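Local coordinates for conserved hypothetical exported protein (Bacteroides fragilis, PDB 4JJA), which is of unknown function but probably acts as an exo-beta-N-acetylmuramidase that trims peptidoglycan, at residues D111-V124 and G162-L176. Residues are numbered along the deposited sequence; the frame is centred on the assembly and turned at random.
Sequences DVGLRFYTYYISMV and GVGGLPIPIVHGMTL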
# COMPACT_ATOMS: atom_id res chain seq x y z
N ASP A 111 2.93 -4.33 -3.12
CA ASP A 111 2.47 -3.20 -2.37
C ASP A 111 2.72 -1.89 -3.14
O ASP A 111 3.48 -1.87 -4.11
CB ASP A 111 3.28 -3.17 -1.02
CG ASP A 111 2.87 -2.08 -0.12
OD1 ASP A 111 1.66 -1.91 0.07
OD2 ASP A 111 3.78 -1.36 0.38
N VAL A 112 2.19 -0.75 -2.65
CA VAL A 112 2.44 0.56 -3.27
C VAL A 112 3.10 1.59 -2.36
O VAL A 112 3.36 2.69 -2.77
CB VAL A 112 1.18 1.14 -3.93
CG1 VAL A 112 0.63 0.16 -5.00
CG2 VAL A 112 0.13 1.43 -2.92
N GLY A 113 3.37 1.21 -1.11
CA GLY A 113 4.15 2.06 -0.20
C GLY A 113 3.49 3.17 0.56
O GLY A 113 4.11 4.16 0.88
N LEU A 114 2.19 3.00 0.85
CA LEU A 114 1.43 3.99 1.56
C LEU A 114 0.87 3.43 2.85
O LEU A 114 0.39 2.30 2.92
CB LEU A 114 0.25 4.49 0.72
CG LEU A 114 0.57 5.63 -0.23
CD1 LEU A 114 0.99 6.89 0.55
CD2 LEU A 114 1.54 5.19 -1.32
N ARG A 115 0.87 4.27 3.87
CA ARG A 115 0.30 3.86 5.17
C ARG A 115 -1.18 3.48 5.11
O ARG A 115 -1.64 2.67 5.87
CB ARG A 115 0.53 4.97 6.17
CG ARG A 115 0.22 4.63 7.60
CD ARG A 115 0.51 5.78 8.53
NE ARG A 115 -0.37 6.89 8.30
CZ ARG A 115 -0.03 8.18 8.46
NH1 ARG A 115 1.20 8.53 8.80
NH2 ARG A 115 -0.95 9.13 8.20
N PHE A 116 -1.92 4.06 4.18
CA PHE A 116 -3.33 3.82 4.03
C PHE A 116 -3.66 2.81 2.95
O PHE A 116 -4.85 2.58 2.66
CB PHE A 116 -4.14 5.12 3.90
CG PHE A 116 -3.55 6.18 3.02
CD1 PHE A 116 -3.41 5.98 1.65
CD2 PHE A 116 -3.16 7.40 3.55
CE1 PHE A 116 -2.88 6.97 0.82
CE2 PHE A 116 -2.63 8.39 2.73
CZ PHE A 116 -2.48 8.17 1.37
N TYR A 117 -2.64 2.11 2.42
CA TYR A 117 -2.81 0.94 1.54
C TYR A 117 -2.46 -0.25 2.42
O TYR A 117 -1.31 -0.37 2.84
CB TYR A 117 -1.92 1.07 0.34
CG TYR A 117 -2.25 0.08 -0.76
CD1 TYR A 117 -3.14 0.42 -1.75
CD2 TYR A 117 -1.61 -1.15 -0.88
CE1 TYR A 117 -3.46 -0.40 -2.78
CE2 TYR A 117 -1.91 -2.03 -1.91
CZ TYR A 117 -2.84 -1.64 -2.86
OH TYR A 117 -3.10 -2.52 -3.89
N THR A 118 -3.45 -1.13 2.62
CA THR A 118 -3.59 -1.96 3.84
C THR A 118 -3.01 -3.34 3.89
O THR A 118 -3.17 -4.04 4.88
CB THR A 118 -5.09 -2.14 4.25
OG1 THR A 118 -5.81 -2.89 3.26
CG2 THR A 118 -5.73 -0.78 4.45
N TYR A 119 -2.31 -3.76 2.85
CA TYR A 119 -1.75 -5.12 2.86
C TYR A 119 -0.78 -5.33 4.03
O TYR A 119 -0.75 -6.40 4.60
CB TYR A 119 -1.00 -5.47 1.59
CG TYR A 119 -1.82 -5.53 0.34
CD1 TYR A 119 -3.21 -5.66 0.38
CD2 TYR A 119 -1.19 -5.47 -0.90
CE1 TYR A 119 -3.96 -5.73 -0.82
CE2 TYR A 119 -1.92 -5.54 -2.06
CZ TYR A 119 -3.30 -5.64 -2.00
OH TYR A 119 -4.05 -5.72 -3.18
N TYR A 120 -0.02 -4.31 4.44
CA TYR A 120 0.88 -4.51 5.55
C TYR A 120 0.13 -4.78 6.86
O TYR A 120 0.68 -5.38 7.79
CB TYR A 120 1.90 -3.34 5.72
CG TYR A 120 1.29 -2.08 6.30
CD1 TYR A 120 1.22 -1.86 7.65
CD2 TYR A 120 0.72 -1.15 5.48
CE1 TYR A 120 0.62 -0.73 8.20
CE2 TYR A 120 0.09 -0.02 5.97
CZ TYR A 120 0.03 0.20 7.34
OH TYR A 120 -0.60 1.30 7.88
N ILE A 121 -1.11 -4.28 6.97
CA ILE A 121 -1.90 -4.52 8.20
C ILE A 121 -2.29 -5.99 8.24
O ILE A 121 -2.14 -6.62 9.26
CB ILE A 121 -3.12 -3.61 8.31
CG1 ILE A 121 -2.66 -2.13 8.34
CG2 ILE A 121 -3.95 -3.98 9.52
CD1 ILE A 121 -3.77 -1.11 8.53
N SER A 122 -2.64 -6.55 7.09
CA SER A 122 -2.88 -7.99 7.02
C SER A 122 -1.60 -8.76 7.38
O SER A 122 -1.63 -9.77 8.04
CB SER A 122 -3.39 -8.40 5.64
OG SER A 122 -4.67 -7.86 5.39
N MSE A 123 -0.46 -8.29 6.88
CA MSE A 123 0.80 -8.94 7.14
C MSE A 123 1.11 -8.91 8.63
O MSE A 123 1.54 -9.91 9.17
CB MSE A 123 1.92 -8.23 6.38
CG MSE A 123 3.29 -8.90 6.57
SE MSE A 123 4.72 -8.11 5.63
CE MSE A 123 4.88 -6.55 6.70
N VAL A 124 0.89 -7.78 9.29
CA VAL A 124 1.12 -7.67 10.73
C VAL A 124 0.22 -8.64 11.51
O VAL A 124 0.69 -9.27 12.48
CB VAL A 124 0.95 -6.23 11.26
CG1 VAL A 124 0.93 -6.18 12.78
CG2 VAL A 124 2.05 -5.38 10.70
N GLY A 162 -8.30 1.28 10.66
CA GLY A 162 -8.27 0.44 9.50
C GLY A 162 -7.46 0.93 8.33
O GLY A 162 -7.14 0.14 7.44
N VAL A 163 -7.19 2.22 8.30
CA VAL A 163 -6.38 2.80 7.23
C VAL A 163 -5.02 3.33 7.77
O VAL A 163 -4.36 4.11 7.11
CB VAL A 163 -7.15 3.93 6.47
CG1 VAL A 163 -8.44 3.44 5.79
CG2 VAL A 163 -7.44 5.14 7.38
N GLY A 164 -4.55 2.83 8.90
CA GLY A 164 -3.28 3.25 9.48
C GLY A 164 -2.92 2.43 10.70
O GLY A 164 -3.46 2.64 11.80
N GLY A 165 -2.02 1.47 10.53
CA GLY A 165 -1.79 0.44 11.53
C GLY A 165 -0.53 0.53 12.33
O GLY A 165 -0.37 -0.22 13.30
N LEU A 166 0.40 1.42 11.97
CA LEU A 166 1.72 1.50 12.58
C LEU A 166 2.14 2.97 12.68
O LEU A 166 1.68 3.79 11.86
CB LEU A 166 2.72 0.75 11.72
CG LEU A 166 2.55 -0.75 11.59
CD1 LEU A 166 3.52 -1.32 10.55
CD2 LEU A 166 2.72 -1.47 12.99
N PRO A 167 3.07 3.29 13.59
CA PRO A 167 3.56 4.66 13.74
C PRO A 167 4.64 4.97 12.71
O PRO A 167 5.83 5.06 13.00
CB PRO A 167 4.06 4.71 15.19
CG PRO A 167 4.49 3.31 15.44
CD PRO A 167 3.58 2.40 14.68
N ILE A 168 4.17 5.13 11.49
CA ILE A 168 5.02 5.33 10.32
C ILE A 168 4.49 6.55 9.57
O ILE A 168 3.36 6.98 9.77
CB ILE A 168 5.11 4.06 9.43
CG1 ILE A 168 3.73 3.71 8.81
CG2 ILE A 168 5.69 2.91 10.20
CD1 ILE A 168 3.74 2.45 7.94
N PRO A 169 5.29 7.14 8.67
CA PRO A 169 4.84 8.25 7.85
C PRO A 169 3.83 7.79 6.79
O PRO A 169 3.57 6.60 6.65
CB PRO A 169 6.15 8.79 7.20
CG PRO A 169 7.28 8.23 8.06
CD PRO A 169 6.71 6.85 8.43
N ILE A 170 3.26 8.74 6.07
CA ILE A 170 2.33 8.41 5.01
C ILE A 170 3.03 7.57 3.95
O ILE A 170 2.52 6.52 3.50
CB ILE A 170 1.67 9.69 4.41
CG1 ILE A 170 0.78 10.37 5.47
CG2 ILE A 170 0.88 9.39 3.16
CD1 ILE A 170 0.17 11.70 5.01
N VAL A 171 4.18 8.07 3.47
CA VAL A 171 5.03 7.38 2.50
C VAL A 171 6.18 6.89 3.38
O VAL A 171 7.02 7.68 3.82
CB VAL A 171 5.47 8.34 1.38
CG1 VAL A 171 6.53 7.61 0.49
CG2 VAL A 171 4.30 8.86 0.55
N HIS A 172 6.22 5.58 3.64
CA HIS A 172 7.19 5.03 4.58
C HIS A 172 8.52 4.64 3.92
O HIS A 172 9.54 4.49 4.61
CB HIS A 172 6.58 3.86 5.37
CG HIS A 172 5.98 2.81 4.50
ND1 HIS A 172 6.75 1.95 3.74
CD2 HIS A 172 4.69 2.45 4.32
CE1 HIS A 172 5.94 1.10 3.13
NE2 HIS A 172 4.68 1.42 3.43
N GLY A 173 8.50 4.47 2.59
CA GLY A 173 9.67 4.19 1.84
C GLY A 173 10.26 2.80 1.92
O GLY A 173 11.37 2.60 1.47
N MSE A 174 9.53 1.84 2.49
CA MSE A 174 10.09 0.54 2.81
C MSE A 174 9.41 -0.56 2.02
O MSE A 174 8.26 -0.48 1.66
CB MSE A 174 9.92 0.21 4.30
CG MSE A 174 10.57 1.29 5.17
SE MSE A 174 10.33 1.08 7.09
CE MSE A 174 11.60 -0.22 7.32
N THR A 175 10.17 -1.60 1.71
CA THR A 175 9.56 -2.81 1.21
C THR A 175 8.81 -3.56 2.32
O THR A 175 9.05 -3.30 3.49
CB THR A 175 10.56 -3.76 0.56
OG1 THR A 175 11.39 -4.36 1.56
CG2 THR A 175 11.33 -3.09 -0.55
N LEU A 176 7.94 -4.50 1.96
CA LEU A 176 7.24 -5.26 2.99
C LEU A 176 8.23 -6.07 3.81
O LEU A 176 8.03 -6.23 5.02
CB LEU A 176 6.16 -6.13 2.43
CG LEU A 176 4.94 -5.49 1.80
CD1 LEU A 176 4.02 -6.57 1.18
CD2 LEU A 176 4.21 -4.66 2.81
O HOH W 1 6.42 -1.82 -0.16
O HOH W 2 2.37 0.23 2.42
O HOH W 3 6.71 4.28 0.44
O HOH W 4 -3.10 6.46 7.73
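Arg115 meets the segment 162-176 with both backbone and side chain. This segment is a loop that ends at the start of helix 176-185 in the Rossmann-like N-terminal NamZ region, and 111-124 runs from a loop into helix 119-132. Arg115 N donates to Ile170 O at 2.8 Å. The side chain starts with CG anti to the backbone N (chi1 -170°) and bends at chi3. This turns NH1 back to Ile168 O, 2.8 Å away and nearly in the guanidinium plane. Ile170 CG1 lies over one face of the guanidinium, 3.5 Å from NH2. Water 4 joins Arg115 NE to Val163 O. NH1 also donates to Pro153 O, and NH2 to Leu328 O and Val329 O, so Arg115 also reaches helix 325-329.

The Tyr120 hydroxyl serves both segments. It donates to a lone pair of Arg115 O and accepts Gly165 N at 3.0 Å in an almost straight bond (173°). Leu166 CD1 packs against ring atom CD1 at 3.7 Å. Tyr120 CB meets Leu176 CD2, and the selenium of Met123, a selenomethionine, passes Leu176 CB. Ile170 CG2 touches both Leu114 CD1 and Phe116 CE2.

His172 lies against the backbone of Gly113, whose O is over one face of the ring. Met174 N donates to ND1 close to the ring plane, which helps fix the ring's rotation. Water 2 links NE2 to Asp111 OD2 and Leu114 O. Water 1 gives one proton to Asp111 OD2 at 2.7 Å and the other to Met174 O.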